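Local coordinates for Iron(III) ABC transporter, periplasmic iron-compound-binding protein (Vibrio cholerae, PDB 3TEF) that probably binds iron(III) complexes of catecholate siderophores in the periplasm and hands them to an ABC transporter for import, at residues A32-G37 with L53-S58. Numbering follows the deposited sequence.
Sequences AIDSFG and LAKYKS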
loop_
_atom_site.group_PDB
_atom_site.type_symbol
_atom_site.label_atom_id
_atom_site.label_comp_id
_atom_site.label_asym_id
_atom_site.label_seq_id
_atom_site.Cartn_x
_atom_site.Cartn_y
_atom_site.Cartn_z
ATOM N N ALA A 32 6.258 6.200 -5.046
ATOM C CA ALA A 32 5.910 6.469 -6.438
ATOM C C ALA A 32 6.590 7.742 -6.939
ATOM O O ALA A 32 7.104 7.795 -8.060
ATOM C CB ALA A 32 4.384 6.545 -6.614
ATOM N N ILE A 33 6.636 8.757 -6.087
ATOM C CA ILE A 33 7.243 10.032 -6.464
ATOM C C ILE A 33 8.743 9.866 -6.755
ATOM O O ILE A 33 9.231 10.267 -7.810
ATOM C CB ILE A 33 6.951 11.130 -5.416
ATOM C CG1 ILE A 33 5.499 11.611 -5.583
ATOM C CG2 ILE A 33 7.921 12.284 -5.560
ATOM C CD1 ILE A 33 4.990 12.510 -4.470
ATOM N N ASP A 34 9.461 9.239 -5.841
ATOM C CA ASP A 34 10.869 8.971 -6.083
ATOM C C ASP A 34 11.085 8.074 -7.310
ATOM O O ASP A 34 11.979 8.327 -8.112
ATOM C CB ASP A 34 11.524 8.371 -4.842
ATOM C CG ASP A 34 12.979 8.039 -5.070
ATOM O OD1 ASP A 34 13.811 8.962 -5.003
ATOM O OD2 ASP A 34 13.271 6.859 -5.330
ATOM N N SER A 35 10.264 7.035 -7.452
ATOM C CA SER A 35 10.396 6.082 -8.554
ATOM C C SER A 35 10.296 6.749 -9.926
ATOM O O SER A 35 10.965 6.329 -10.886
ATOM C CB SER A 35 9.353 4.967 -8.444
ATOM O OG SER A 35 9.571 4.179 -7.289
ATOM N N PHE A 36 9.456 7.773 -10.017
ATOM C CA PHE A 36 9.255 8.498 -11.271
ATOM C C PHE A 36 10.233 9.669 -11.426
ATOM O O PHE A 36 10.128 10.464 -12.359
ATOM C CB PHE A 36 7.789 8.942 -11.432
ATOM C CG PHE A 36 6.860 7.819 -11.824
ATOM C CD1 PHE A 36 7.105 7.074 -12.972
ATOM C CD2 PHE A 36 5.749 7.510 -11.057
ATOM C CE1 PHE A 36 6.261 6.038 -13.332
ATOM C CE2 PHE A 36 4.907 6.475 -11.405
ATOM C CZ PHE A 36 5.157 5.741 -12.549
ATOM N N GLY A 37 11.194 9.757 -10.509
ATOM C CA GLY A 37 12.323 10.649 -10.681
ATOM C C GLY A 37 12.179 12.034 -10.093
ATOM O O GLY A 37 12.951 12.932 -10.416
ATOM N N LEU A 53 14.083 3.597 0.026
ATOM C CA LEU A 53 13.873 5.031 0.264
ATOM C C LEU A 53 14.789 5.572 1.370
ATOM O O LEU A 53 14.535 6.625 1.951
ATOM C CB LEU A 53 12.384 5.331 0.624
ATOM C CG LEU A 53 11.381 4.950 -0.467
ATOM C CD1 LEU A 53 9.952 5.053 0.078
ATOM C CD2 LEU A 53 11.550 5.827 -1.708
ATOM N N ALA A 54 15.885 4.868 1.628
ATOM C CA ALA A 54 16.726 5.177 2.780
ATOM C C ALA A 54 17.271 6.603 2.813
ATOM O O ALA A 54 17.468 7.161 3.896
ATOM C CB ALA A 54 17.875 4.159 2.884
ATOM N N LYS A 55 17.546 7.194 1.658
ATOM C CA LYS A 55 18.136 8.526 1.666
ATOM C C LYS A 55 17.218 9.552 2.318
ATOM O O LYS A 55 17.680 10.540 2.888
ATOM C CB LYS A 55 18.540 8.987 0.262
ATOM C CG LYS A 55 17.415 9.497 -0.629
ATOM C CD LYS A 55 18.012 10.108 -1.889
ATOM C CE LYS A 55 16.967 10.725 -2.787
ATOM N NZ LYS A 55 17.546 11.283 -4.056
ATOM N N TYR A 56 15.913 9.301 2.238
ATOM C CA TYR A 56 14.931 10.225 2.797
ATOM C C TYR A 56 14.856 10.152 4.315
ATOM O O TYR A 56 14.136 10.927 4.938
ATOM C CB TYR A 56 13.554 9.987 2.153
ATOM C CG TYR A 56 13.579 10.236 0.667
ATOM C CD1 TYR A 56 13.682 11.529 0.173
ATOM C CD2 TYR A 56 13.511 9.181 -0.245
ATOM C CE1 TYR A 56 13.718 11.782 -1.183
ATOM C CE2 TYR A 56 13.538 9.427 -1.624
ATOM C CZ TYR A 56 13.644 10.729 -2.078
ATOM O OH TYR A 56 13.672 10.996 -3.430
ATOM N N LYS A 57 15.609 9.238 4.918
ATOM C CA LYS A 57 15.608 9.141 6.368
ATOM C C LYS A 57 16.476 10.225 6.994
ATOM O O LYS A 57 16.311 10.542 8.169
ATOM C CB LYS A 57 16.141 7.798 6.854
ATOM C CG LYS A 57 15.355 6.564 6.468
ATOM C CD LYS A 57 16.249 5.373 6.743
ATOM C CE LYS A 57 15.494 4.158 7.222
ATOM N NZ LYS A 57 16.433 2.998 7.297
ATOM N N SER A 58 17.398 10.791 6.221
ATOM C CA SER A 58 18.356 11.743 6.792
ATOM C C SER A 58 17.839 13.175 6.892
ATOM O O SER A 58 16.826 13.531 6.283
ATOM C CB SER A 58 19.675 11.725 6.018
ATOM O OG SER A 58 19.644 12.661 4.961
HETATM O O HOH W 1 16.313 8.732 -5.402
#
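Asp-34, in the last turn of helix 27-35, faces the 3-10 segment 54-57; the closest CA pair, Asp-34 and Leu-53, is 8.1 Å apart, so only side chains bridge the gap. The helix ends in a Schellman motif, with Gly-37 at positive phi, Gly-37 N bonded to Asp-34 O and Ile-38 N to Ile-33 O. Tyr-56 OH donates a 2.6 Å hydrogen bond to Asp-34 OD1, and a chi1 of 178° swings the carboxylate away from the Asp-34 backbone N to meet it. The hydroxyl approaches OD1 on the anti side, 26° out of the carboxylate plane; carboxylate and ring planes are 82° apart. Leu-53 CD2 packs 4.0 Å from Asp-34 CB, while Leu-53 and Tyr-56 also rest on Leu-30. Lys-55 CG sits 3.9 Å above the Tyr-56 ring centre. Lys-55 NZ lies 4.5 Å from Asp-34 OD1, beyond a salt bridge; a water donates to Asp-34 OD1 (2.5 Å from its oxygen) and accepts from Lys-55 NZ (3.1 Å). The contact thus ties the loop between strand 42-43 and helix 72-77 to the helix joining parallel strands 22-25 and 42-43; ammonium and two donors probably offset the helix C-terminus, unfavourable to a carboxylate.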